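Local coordinates for protein lipolytic enzyme, g-d-s-l (Clostridium thermocellum, PDB 2W1W) that is a calcium-bound beta-sandwich of the family 6 carbohydrate-binding modules, taken from a larger enzyme of the GDSL lipolytic type, at residues Y7-A12 against C30-H35; D11-N16 against Y41-V46; N67-I72 against A114-G119. One frame throughout, in Å; residues are numbered along the deposited sequence.

Strand 4-8 runs into a short 3-10 turn, and contact 1 brings that turn against residues 30-35 beside the calcium ion. The loop it closes includes strand 18-20. Contact 2 starts before that loop is finished. It shares Asp11 and Ala12 with contact 1 and returns at strand 41-48, so the two loops cross rather than nest. They also touch, because Trp44 NE1 reaches Gln8 O and Val32 packs on Ile42. Contact 3 follows in series, and closes a loop from residues 67-72 to 114-119. Contacts 2 and 3 both reach the five-stranded sheet, while Tyr34 of contact 1 touches Met70 of contact 3.

Contact 1 of 3, residues Y7-A12 against C30-H35; sequences YQAEDA and CYVNYH. With CA (calcium ion), chain C.
In a short 3-10 turn next to a calcium ion, Glu10 packs on Cys30, and Ala9 on Cys30, Tyr31 and Val32. The side chain of Glu10 can be followed outward. Its CB rests on Cys30 SG at 3.7 Å. CG lies between the backbone N and the carbonyl carbon (chi1 53°), and the bend at chi2 (-94°) folds the carboxylate back toward the metal. At the tip, OE1 accepts a hydrogen bond from a water at 3.0 Å. The other oxygen, OE2, is bonded to the backbone N of Ser29, just ahead of Cys30. The carboxylate thus joins the turn to the residues ahead of Cys30 and, through the water, to the calcium.

That water is a ligand of the calcium, 2.1 Å from the ion. It also accepts a bond from Ala9 N. The Cys30 backbone O binds the same ion directly at 2.2 Å. Thr27 and Asp124 contribute to the site too. Glu10 is thus a second-shell residue and probably helps to position the metal-bound water.

Ala9 supplies the packing. Its CB points at the other segment and fits between three groups. It meets Cys30 O at 3.5 Å, Tyr31 CA at 3.6 Å and Val32 CG2 at 3.7 Å. Its apolar partners are Val32 CG2 and Cys30 SG. Cys30 SG lies alongside the turn, 3.5 Å from Glu10 N. No hydrogen bond passes directly between the two segments.

The turn leads out of strand 4-8, an outer strand of the four-stranded sheet. Strand 31-33 pairs with strand 18-20, where Leu19 touches both Cys30 and Val32. Val32 also packs on Ile42 of strand 41-48, and its backbone bonds to Val123 of strand 122-129.

Contact 2 of 3, residues D11-N16 against Y41-V46; sequences DAIIYN and YIEWNV
Tyr15 and Tyr41 meet with their side chains at about a right angle. Tyr15 CB sits over the centre of the Tyr41 ring, 3.5 Å from its centroid, in a CH-pi contact. With chi1 at 168° Tyr15 CG stands opposite the backbone N, and the ring leads away from strand 41-48 while CB stays on Tyr41. The two ring planes lie 30° apart, but they are slid so far that they barely overlap. On the same face of the sheet, Ile13 CB lies against Glu43 CG at 3.8 Å. On the other face, Ile14 CG2 touches Ile42 CG2 at 3.8 Å. Ala12, just before the strand, has its CB 3.5 Å above the plane of the Trp44 indole, toward the rim. Its CA makes a CH-pi contact over the five-membered ring.

Four backbone hydrogen bonds hold this antiparallel pair. Ile13 N to Glu43 O is the straightest, at 2.9 Å and 171°.

Strand 13-15 is an outermost strand of the five-stranded sheet, and strand 41-48 separates it from strand 106-114. From there Arg111 forms a salt bridge with Glu43 and a cation-pi contact with Tyr41. Trp44 NE1 bonds to Gln8 O. Ile42 and Trp44 pack on Val123 and Leu126 of the facing sheet.

Contact 3 of 3, residues N67-I72 against A114-G119; sequences NRPMRI and AIASDG
Arg68 reaches the turn at Asp118 and Gly119 by an electrostatic contact. Asp118 O stands over the centre of one guanidinium face, 3.2 Å from Arg68 CZ. The N-H groups point badly for this oxygen, so the contact is not a hydrogen bond. NH1 bonds instead to Gly120 O, the next residue of the loop. CG is anti to the carbonyl carbon (chi1 -73°), and the extended chain runs past Gly119 O, which is 3.5 Å from CD. The Asp118 carboxylate forms no salt bridge with Arg68; OD2 is 5.4 Å from NH2.

The apolar contacts are modest. Pro69 CD meets Ala116 CB at 4.1 Å. Ile115 CG1 lies over the backbone O of Pro69. Ile115 CG2 touches Arg71 CB at 3.7 Å, and the Arg71 chain bends at chi3 (-64°), which leaves the Ile115 CG2 methyl over one guanidinium face, toward its rim.

Water supplies the polar link. One molecule donates to Pro69 O at 2.7 Å and accepts from Ala116 N at 2.9 Å. Its bond to Gly119 O is weak. Within the loop, Gly119 N bonds to Ala116 O at 3.0 Å and closes a type I turn.

The contact sets the start of strand 70-74 against the loop between strand 106-114 and strand 122-129. Met70 and Ala114 form a non-hydrogen-bonded antiparallel pair at the ends of their strands. No direct hydrogen bond joins the two segments. The water therefore continues the link where strand pairing stops. The carbonyl oxygens of Asp118 and Gly120 probably help to offset the charge of the buried Arg68.

Contact 1 of 3, residues Y7-A12 against C30-H35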
loop_
_atom_site.group_PDB
_atom_site.type_symbol
_atom_site.label_atom_id
_atom_site.label_comp_id
_atom_site.label_asym_id
_atom_site.label_seq_id
_atom_site.Cartn_x
_atom_site.Cartn_y
_atom_site.Cartn_z
ATOM N N TYR A 7 -5.349 -7.465 2.780
ATOM C CA TYR A 7 -4.042 -8.001 2.404
ATOM C C TYR A 7 -3.052 -7.415 3.390
ATOM O O TYR A 7 -2.709 -6.240 3.347
ATOM C CB TYR A 7 -3.739 -7.662 0.937
ATOM C CG TYR A 7 -4.658 -8.427 0.030
ATOM C CD1 TYR A 7 -4.337 -9.711 -0.388
ATOM C CD2 TYR A 7 -5.894 -7.913 -0.333
ATOM C CE1 TYR A 7 -5.188 -10.442 -1.173
ATOM C CE2 TYR A 7 -6.759 -8.639 -1.102
ATOM C CZ TYR A 7 -6.415 -9.891 -1.528
ATOM O OH TYR A 7 -7.302 -10.620 -2.310
ATOM N N GLN A 8 -2.628 -8.254 4.320
ATOM C CA GLN A 8 -1.843 -7.810 5.483
ATOM C C GLN A 8 -0.377 -7.589 5.120
ATOM O O GLN A 8 0.176 -8.287 4.309
ATOM C CB GLN A 8 -1.935 -8.848 6.623
ATOM C CG GLN A 8 -3.353 -9.349 6.966
ATOM C CD GLN A 8 -4.145 -8.361 7.727
ATOM O OE1 GLN A 8 -3.604 -7.385 8.264
ATOM N NE2 GLN A 8 -5.476 -8.598 7.789
ATOM N N ALA A 9 0.246 -6.644 5.804
ATOM C CA ALA A 9 1.682 -6.380 5.651
ATOM C C ALA A 9 2.505 -7.630 5.795
ATOM O O ALA A 9 3.442 -7.860 5.053
ATOM C CB ALA A 9 2.175 -5.306 6.657
ATOM N N GLU A 10 2.132 -8.425 6.781
ATOM C CA GLU A 10 2.892 -9.656 7.116
ATOM C C GLU A 10 2.958 -10.665 5.972
ATOM O O GLU A 10 3.834 -11.548 5.957
ATOM C CB GLU A 10 2.408 -10.300 8.447
ATOM C CG GLU A 10 0.905 -10.581 8.566
ATOM C CD GLU A 10 0.143 -9.432 9.254
ATOM O OE1 GLU A 10 0.594 -8.258 9.107
ATOM O OE2 GLU A 10 -0.888 -9.687 9.929
ATOM N N ASP A 11 2.056 -10.499 5.016
ATOM C CA ASP A 11 1.920 -11.399 3.878
ATOM C C ASP A 11 2.426 -10.816 2.581
ATOM O O ASP A 11 2.362 -11.445 1.541
ATOM C CB ASP A 11 0.434 -11.790 3.681
ATOM C CG ASP A 11 -0.122 -12.598 4.813
ATOM O OD1 ASP A 11 0.584 -13.491 5.346
ATOM O OD2 ASP A 11 -1.285 -12.354 5.177
ATOM N N ALA A 12 2.939 -9.601 2.664
ATOM C CA ALA A 12 3.440 -8.876 1.504
ATOM C C ALA A 12 4.763 -9.442 0.976
ATOM O O ALA A 12 5.508 -10.090 1.680
ATOM C CB ALA A 12 3.597 -7.376 1.827
ATOM N N CYS A 30 2.116 -6.594 11.907
ATOM C CA CYS A 30 3.156 -5.664 11.545
ATOM C C CYS A 30 2.649 -4.692 10.482
ATOM O O CYS A 30 1.507 -4.767 10.006
ATOM C CB CYS A 30 4.369 -6.423 11.014
ATOM S SG CYS A 30 4.165 -7.135 9.380
ATOM N N TYR A 31 3.539 -3.791 10.159
ATOM C CA TYR A 31 3.452 -2.901 8.998
ATOM C C TYR A 31 4.741 -2.960 8.225
ATOM O O TYR A 31 5.704 -3.570 8.689
ATOM C CB TYR A 31 3.104 -1.453 9.426
ATOM C CG TYR A 31 4.134 -0.810 10.331
ATOM C CD1 TYR A 31 5.214 -0.138 9.824
ATOM C CD2 TYR A 31 4.014 -0.916 11.709
ATOM C CE1 TYR A 31 6.174 0.442 10.680
ATOM C CE2 TYR A 31 4.930 -0.337 12.557
ATOM C CZ TYR A 31 6.013 0.328 12.040
ATOM O OH TYR A 31 6.932 0.886 12.906
ATOM N N VAL A 32 4.752 -2.327 7.066
ATOM C CA VAL A 32 5.925 -2.224 6.198
ATOM C C VAL A 32 6.503 -0.819 6.222
ATOM O O VAL A 32 5.767 0.162 6.136
ATOM C CB VAL A 32 5.586 -2.539 4.723
ATOM C CG1 VAL A 32 6.861 -2.442 3.846
ATOM C CG2 VAL A 32 4.865 -3.903 4.588
ATOM N N ASN A 33 7.836 -0.771 6.312
ATOM C CA ASN A 33 8.639 0.442 6.265
ATOM C C ASN A 33 9.581 0.453 5.078
ATOM O O ASN A 33 10.287 -0.514 4.857
ATOM C CB ASN A 33 9.434 0.514 7.541
ATOM C CG ASN A 33 10.447 1.643 7.522
ATOM O OD1 ASN A 33 11.566 1.539 6.961
ATOM N ND2 ASN A 33 10.059 2.719 8.104
ATOM N N TYR A 34 9.611 1.553 4.357
ATOM C CA TYR A 34 10.392 1.744 3.115
ATOM C C TYR A 34 11.857 2.243 3.213
ATOM O O TYR A 34 12.499 2.576 2.176
ATOM C CB TYR A 34 9.660 2.698 2.188
ATOM C CG TYR A 34 8.472 2.099 1.468
ATOM C CD1 TYR A 34 7.236 1.958 2.109
ATOM C CD2 TYR A 34 8.569 1.741 0.153
ATOM C CE1 TYR A 34 6.133 1.448 1.452
ATOM C CE2 TYR A 34 7.480 1.222 -0.522
ATOM C CZ TYR A 34 6.270 1.070 0.137
ATOM O OH TYR A 34 5.185 0.584 -0.544
ATOM N N HIS A 35 12.410 2.352 4.397
ATOM C CA HIS A 35 13.893 2.505 4.446
ATOM C C HIS A 35 14.413 3.895 4.112
ATOM O O HIS A 35 15.579 4.083 3.815
ATOM C CB HIS A 35 14.566 1.556 3.462
ATOM C CG HIS A 35 15.108 0.306 4.080
ATOM N ND1 HIS A 35 15.406 0.198 5.420
ATOM C CD2 HIS A 35 15.459 -0.874 3.521
ATOM C CE1 HIS A 35 15.890 -1.008 5.665
ATOM N NE2 HIS A 35 15.930 -1.680 4.529
HETATM CA CA CA C . -0.607 -4.499 9.411
HETATM O O HOH W 1 -1.453 -6.226 8.443
#

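Contact 2 of 3, residues D11-N16 against Y41-V46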
loop_
_atom_site.group_PDB
_atom_site.type_symbol
_atom_site.label_atom_id
_atom_site.label_comp_id
_atom_site.label_asym_id
_atom_site.label_seq_id
_atom_site.Cartn_x
_atom_site.Cartn_y
_atom_site.Cartn_z
ATOM N N ASP A 11 2.056 -10.499 5.016
ATOM C CA ASP A 11 1.920 -11.399 3.878
ATOM C C ASP A 11 2.426 -10.816 2.581
ATOM O O ASP A 11 2.362 -11.445 1.541
ATOM C CB ASP A 11 0.434 -11.790 3.681
ATOM C CG ASP A 11 -0.122 -12.598 4.813
ATOM O OD1 ASP A 11 0.584 -13.491 5.346
ATOM O OD2 ASP A 11 -1.285 -12.354 5.177
ATOM N N ALA A 12 2.939 -9.601 2.664
ATOM C CA ALA A 12 3.440 -8.876 1.504
ATOM C C ALA A 12 4.763 -9.442 0.976
ATOM O O ALA A 12 5.508 -10.090 1.680
ATOM C CB ALA A 12 3.597 -7.376 1.827
ATOM N N ILE A 13 4.999 -9.211 -0.293
ATOM C CA ILE A 13 6.312 -9.396 -0.943
ATOM C C ILE A 13 6.931 -8.020 -1.018
ATOM O O ILE A 13 6.303 -7.087 -1.504
ATOM C CB ILE A 13 6.164 -9.996 -2.350
ATOM C CG1 ILE A 13 5.586 -11.390 -2.219
ATOM C CG2 ILE A 13 7.510 -10.014 -3.063
ATOM C CD1 ILE A 13 5.172 -12.041 -3.543
ATOM N N ILE A 14 8.138 -7.883 -0.511
ATOM C CA ILE A 14 8.760 -6.576 -0.381
ATOM C C ILE A 14 10.162 -6.530 -0.976
ATOM O O ILE A 14 10.807 -7.531 -1.238
ATOM C CB ILE A 14 8.732 -6.075 1.084
ATOM C CG1 ILE A 14 9.611 -6.924 1.992
ATOM C CG2 ILE A 14 7.290 -6.069 1.675
ATOM C CD1 ILE A 14 9.443 -6.528 3.430
ATOM N N TYR A 15 10.556 -5.304 -1.260
ATOM C CA TYR A 15 11.867 -4.970 -1.827
ATOM C C TYR A 15 12.307 -3.653 -1.231
ATOM O O TYR A 15 11.572 -2.680 -1.242
ATOM C CB TYR A 15 11.789 -4.881 -3.359
ATOM C CG TYR A 15 13.024 -4.251 -4.003
ATOM C CD1 TYR A 15 14.182 -4.948 -4.131
ATOM C CD2 TYR A 15 12.966 -2.972 -4.526
ATOM C CE1 TYR A 15 15.299 -4.364 -4.707
ATOM C CE2 TYR A 15 14.074 -2.364 -5.101
ATOM C CZ TYR A 15 15.223 -3.073 -5.214
ATOM O OH TYR A 15 16.302 -2.443 -5.809
ATOM N N ASN A 16 13.530 -3.632 -0.714
ATOM C CA ASN A 16 14.099 -2.450 -0.078
ATOM C C ASN A 16 13.110 -1.801 0.888
ATOM O O ASN A 16 12.886 -0.582 0.949
ATOM C CB ASN A 16 14.595 -1.465 -1.139
ATOM C CG ASN A 16 15.949 -1.866 -1.733
ATOM O OD1 ASN A 16 16.617 -2.796 -1.259
ATOM N ND2 ASN A 16 16.371 -1.143 -2.770
ATOM N N TYR A 41 9.452 -1.342 -2.645
ATOM C CA TYR A 41 8.032 -1.642 -2.931
ATOM C C TYR A 41 7.492 -2.721 -2.048
ATOM O O TYR A 41 8.221 -3.501 -1.405
ATOM C CB TYR A 41 7.828 -2.031 -4.420
ATOM C CG TYR A 41 8.460 -3.332 -4.919
ATOM C CD1 TYR A 41 7.964 -4.565 -4.532
ATOM C CD2 TYR A 41 9.524 -3.317 -5.827
ATOM C CE1 TYR A 41 8.507 -5.749 -5.010
ATOM C CE2 TYR A 41 10.083 -4.514 -6.313
ATOM C CZ TYR A 41 9.569 -5.718 -5.883
ATOM O OH TYR A 41 10.069 -6.937 -6.324
ATOM N N ILE A 42 6.178 -2.727 -2.066
ATOM C CA ILE A 42 5.380 -3.789 -1.473
ATOM C C ILE A 42 4.397 -4.278 -2.531
ATOM O O ILE A 42 3.933 -3.522 -3.361
ATOM C CB ILE A 42 4.653 -3.326 -0.201
ATOM C CG1 ILE A 42 3.544 -2.310 -0.549
ATOM C CG2 ILE A 42 5.667 -2.757 0.794
ATOM C CD1 ILE A 42 2.839 -1.683 0.646
ATOM N N GLU A 43 4.123 -5.557 -2.499
ATOM C CA GLU A 43 3.186 -6.127 -3.454
ATOM C C GLU A 43 2.460 -7.336 -2.907
ATOM O O GLU A 43 2.960 -8.045 -2.030
ATOM C CB GLU A 43 3.867 -6.414 -4.773
ATOM C CG GLU A 43 4.645 -7.600 -4.834
ATOM C CD GLU A 43 5.160 -7.904 -6.245
ATOM O OE1 GLU A 43 5.233 -7.015 -7.127
ATOM O OE2 GLU A 43 5.526 -9.084 -6.461
ATOM N N TRP A 44 1.233 -7.498 -3.385
ATOM C CA TRP A 44 0.432 -8.651 -3.040
ATOM C C TRP A 44 -0.165 -9.258 -4.290
ATOM O O TRP A 44 -0.350 -8.622 -5.307
ATOM C CB TRP A 44 -0.751 -8.267 -2.129
ATOM C CG TRP A 44 -0.421 -7.804 -0.734
ATOM C CD1 TRP A 44 -0.361 -8.584 0.394
ATOM C CD2 TRP A 44 -0.190 -6.451 -0.295
ATOM N NE1 TRP A 44 -0.082 -7.806 1.477
ATOM C CE2 TRP A 44 0.005 -6.499 1.094
ATOM C CE3 TRP A 44 -0.097 -5.215 -0.936
ATOM C CZ2 TRP A 44 0.232 -5.348 1.860
ATOM C CZ3 TRP A 44 0.133 -4.098 -0.177
ATOM C CH2 TRP A 44 0.305 -4.166 1.184
ATOM N N ASN A 45 -0.527 -10.514 -4.125
ATOM C CA ASN A 45 -1.289 -11.290 -5.110
ATOM C C ASN A 45 -2.746 -11.218 -4.674
ATOM O O ASN A 45 -3.140 -11.814 -3.679
ATOM C CB ASN A 45 -0.793 -12.741 -5.128
ATOM C CG ASN A 45 0.587 -12.886 -5.732
ATOM O OD1 ASN A 45 1.554 -13.331 -5.036
ATOM N ND2 ASN A 45 0.718 -12.500 -6.969
ATOM N N VAL A 46 -3.526 -10.476 -5.434
ATOM C CA VAL A 46 -4.900 -10.124 -5.091
ATOM C C VAL A 46 -5.886 -10.798 -6.035
ATOM O O VAL A 46 -5.827 -10.619 -7.225
ATOM C CB VAL A 46 -5.087 -8.580 -5.139
ATOM C CG1 VAL A 46 -6.537 -8.161 -4.949
ATOM C CG2 VAL A 46 -4.182 -7.912 -4.057
#

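Contact 3 of 3, residues N67-I72 against A114-G119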
loop_
_atom_site.group_PDB
_atom_site.type_symbol
_atom_site.label_atom_id
_atom_site.label_comp_id
_atom_site.label_asym_id
_atom_site.label_seq_id
_atom_site.Cartn_x
_atom_site.Cartn_y
_atom_site.Cartn_z
ATOM N N ASN A 67 4.754 14.890 1.668
ATOM C CA ASN A 67 4.111 13.814 0.915
ATOM C C ASN A 67 5.130 12.758 0.541
ATOM O O ASN A 67 6.245 13.063 0.161
ATOM C CB ASN A 67 3.446 14.417 -0.327
ATOM C CG ASN A 67 2.633 13.426 -1.145
ATOM O OD1 ASN A 67 2.138 12.425 -0.630
ATOM N ND2 ASN A 67 2.445 13.763 -2.422
ATOM N N ARG A 68 4.698 11.510 0.665
ATOM C CA ARG A 68 5.479 10.359 0.271
ATOM C C ARG A 68 4.731 9.547 -0.818
ATOM O O ARG A 68 4.167 8.475 -0.551
ATOM C CB ARG A 68 5.799 9.488 1.471
ATOM C CG ARG A 68 6.848 10.089 2.393
ATOM C CD ARG A 68 7.327 9.099 3.417
ATOM N NE ARG A 68 8.465 9.669 4.149
ATOM C CZ ARG A 68 9.306 8.964 4.873
ATOM N NH1 ARG A 68 9.183 7.654 4.965
ATOM N NH2 ARG A 68 10.289 9.587 5.507
ATOM N N PRO A 69 4.703 10.076 -2.046
ATOM C CA PRO A 69 3.889 9.449 -3.090
ATOM C C PRO A 69 4.454 8.154 -3.583
ATOM O O PRO A 69 5.644 7.874 -3.482
ATOM C CB PRO A 69 3.897 10.498 -4.205
ATOM C CG PRO A 69 5.166 11.238 -4.004
ATOM C CD PRO A 69 5.404 11.278 -2.551
ATOM N N MET A 70 3.557 7.339 -4.100
ATOM C CA MET A 70 3.934 6.037 -4.626
ATOM C C MET A 70 3.278 5.756 -5.969
ATOM O O MET A 70 2.173 6.149 -6.253
ATOM C CB MET A 70 3.612 4.922 -3.639
ATOM C CG MET A 70 4.328 5.058 -2.314
ATOM S SD MET A 70 4.459 3.517 -1.405
ATOM C CE MET A 70 2.783 3.331 -0.759
ATOM N N ARG A 71 4.022 5.012 -6.761
ATOM C CA ARG A 71 3.569 4.445 -8.035
ATOM C C ARG A 71 2.780 3.177 -7.753
ATOM O O ARG A 71 3.247 2.297 -7.042
ATOM C CB ARG A 71 4.781 4.110 -8.916
ATOM C CG ARG A 71 4.441 3.322 -10.171
ATOM C CD ARG A 71 5.729 2.779 -10.839
ATOM N NE ARG A 71 6.554 3.876 -11.287
ATOM C CZ ARG A 71 7.877 3.871 -11.421
ATOM N NH1 ARG A 71 8.616 2.807 -11.136
ATOM N NH2 ARG A 71 8.461 4.969 -11.867
ATOM N N ILE A 72 1.573 3.113 -8.296
ATOM C CA ILE A 72 0.742 1.924 -8.154
ATOM C C ILE A 72 0.703 1.202 -9.501
ATOM O O ILE A 72 0.310 1.749 -10.503
ATOM C CB ILE A 72 -0.701 2.234 -7.660
ATOM C CG1 ILE A 72 -0.692 3.197 -6.448
ATOM C CG2 ILE A 72 -1.446 0.916 -7.385
ATOM C CD1 ILE A 72 0.027 2.663 -5.225
ATOM N N ALA A 114 7.904 3.236 -3.966
ATOM C CA ALA A 114 8.377 4.581 -3.579
ATOM C C ALA A 114 9.055 5.276 -4.745
ATOM O O ALA A 114 10.001 4.754 -5.320
ATOM C CB ALA A 114 9.354 4.460 -2.372
ATOM N N ILE A 115 8.568 6.476 -5.064
ATOM C CA ILE A 115 9.143 7.257 -6.158
ATOM C C ILE A 115 9.903 8.521 -5.711
ATOM O O ILE A 115 10.594 9.167 -6.523
ATOM C CB ILE A 115 8.110 7.601 -7.241
ATOM C CG1 ILE A 115 6.998 8.500 -6.692
ATOM C CG2 ILE A 115 7.553 6.289 -7.877
ATOM C CD1 ILE A 115 6.055 8.988 -7.792
ATOM N N ALA A 116 9.752 8.860 -4.442
ATOM C CA ALA A 116 10.391 10.066 -3.874
ATOM C C ALA A 116 11.537 9.660 -3.000
ATOM O O ALA A 116 11.653 8.522 -2.523
ATOM C CB ALA A 116 9.412 10.908 -3.125
ATOM N N SER A 117 12.410 10.628 -2.824
ATOM C CA SER A 117 13.727 10.362 -2.274
ATOM C C SER A 117 13.735 9.951 -0.820
ATOM O O SER A 117 14.712 9.375 -0.355
ATOM C CB SER A 117 14.663 11.553 -2.487
ATOM O OG SER A 117 14.242 12.669 -1.774
ATOM N N ASP A 118 12.621 10.170 -0.135
ATOM C CA ASP A 118 12.496 9.779 1.279
ATOM C C ASP A 118 11.706 8.502 1.514
ATOM O O ASP A 118 11.462 8.097 2.648
ATOM C CB ASP A 118 11.960 10.923 2.116
ATOM C CG ASP A 118 12.911 12.090 2.142
ATOM O OD1 ASP A 118 14.153 11.825 2.126
ATOM O OD2 ASP A 118 12.429 13.258 2.125
ATOM N N GLY A 119 11.385 7.828 0.419
ATOM C CA GLY A 119 10.703 6.549 0.493
ATOM C C GLY A 119 9.225 6.701 0.658
ATOM O O GLY A 119 8.653 7.758 0.525
HETATM O O HOH W 2 8.026 7.817 -2.315
#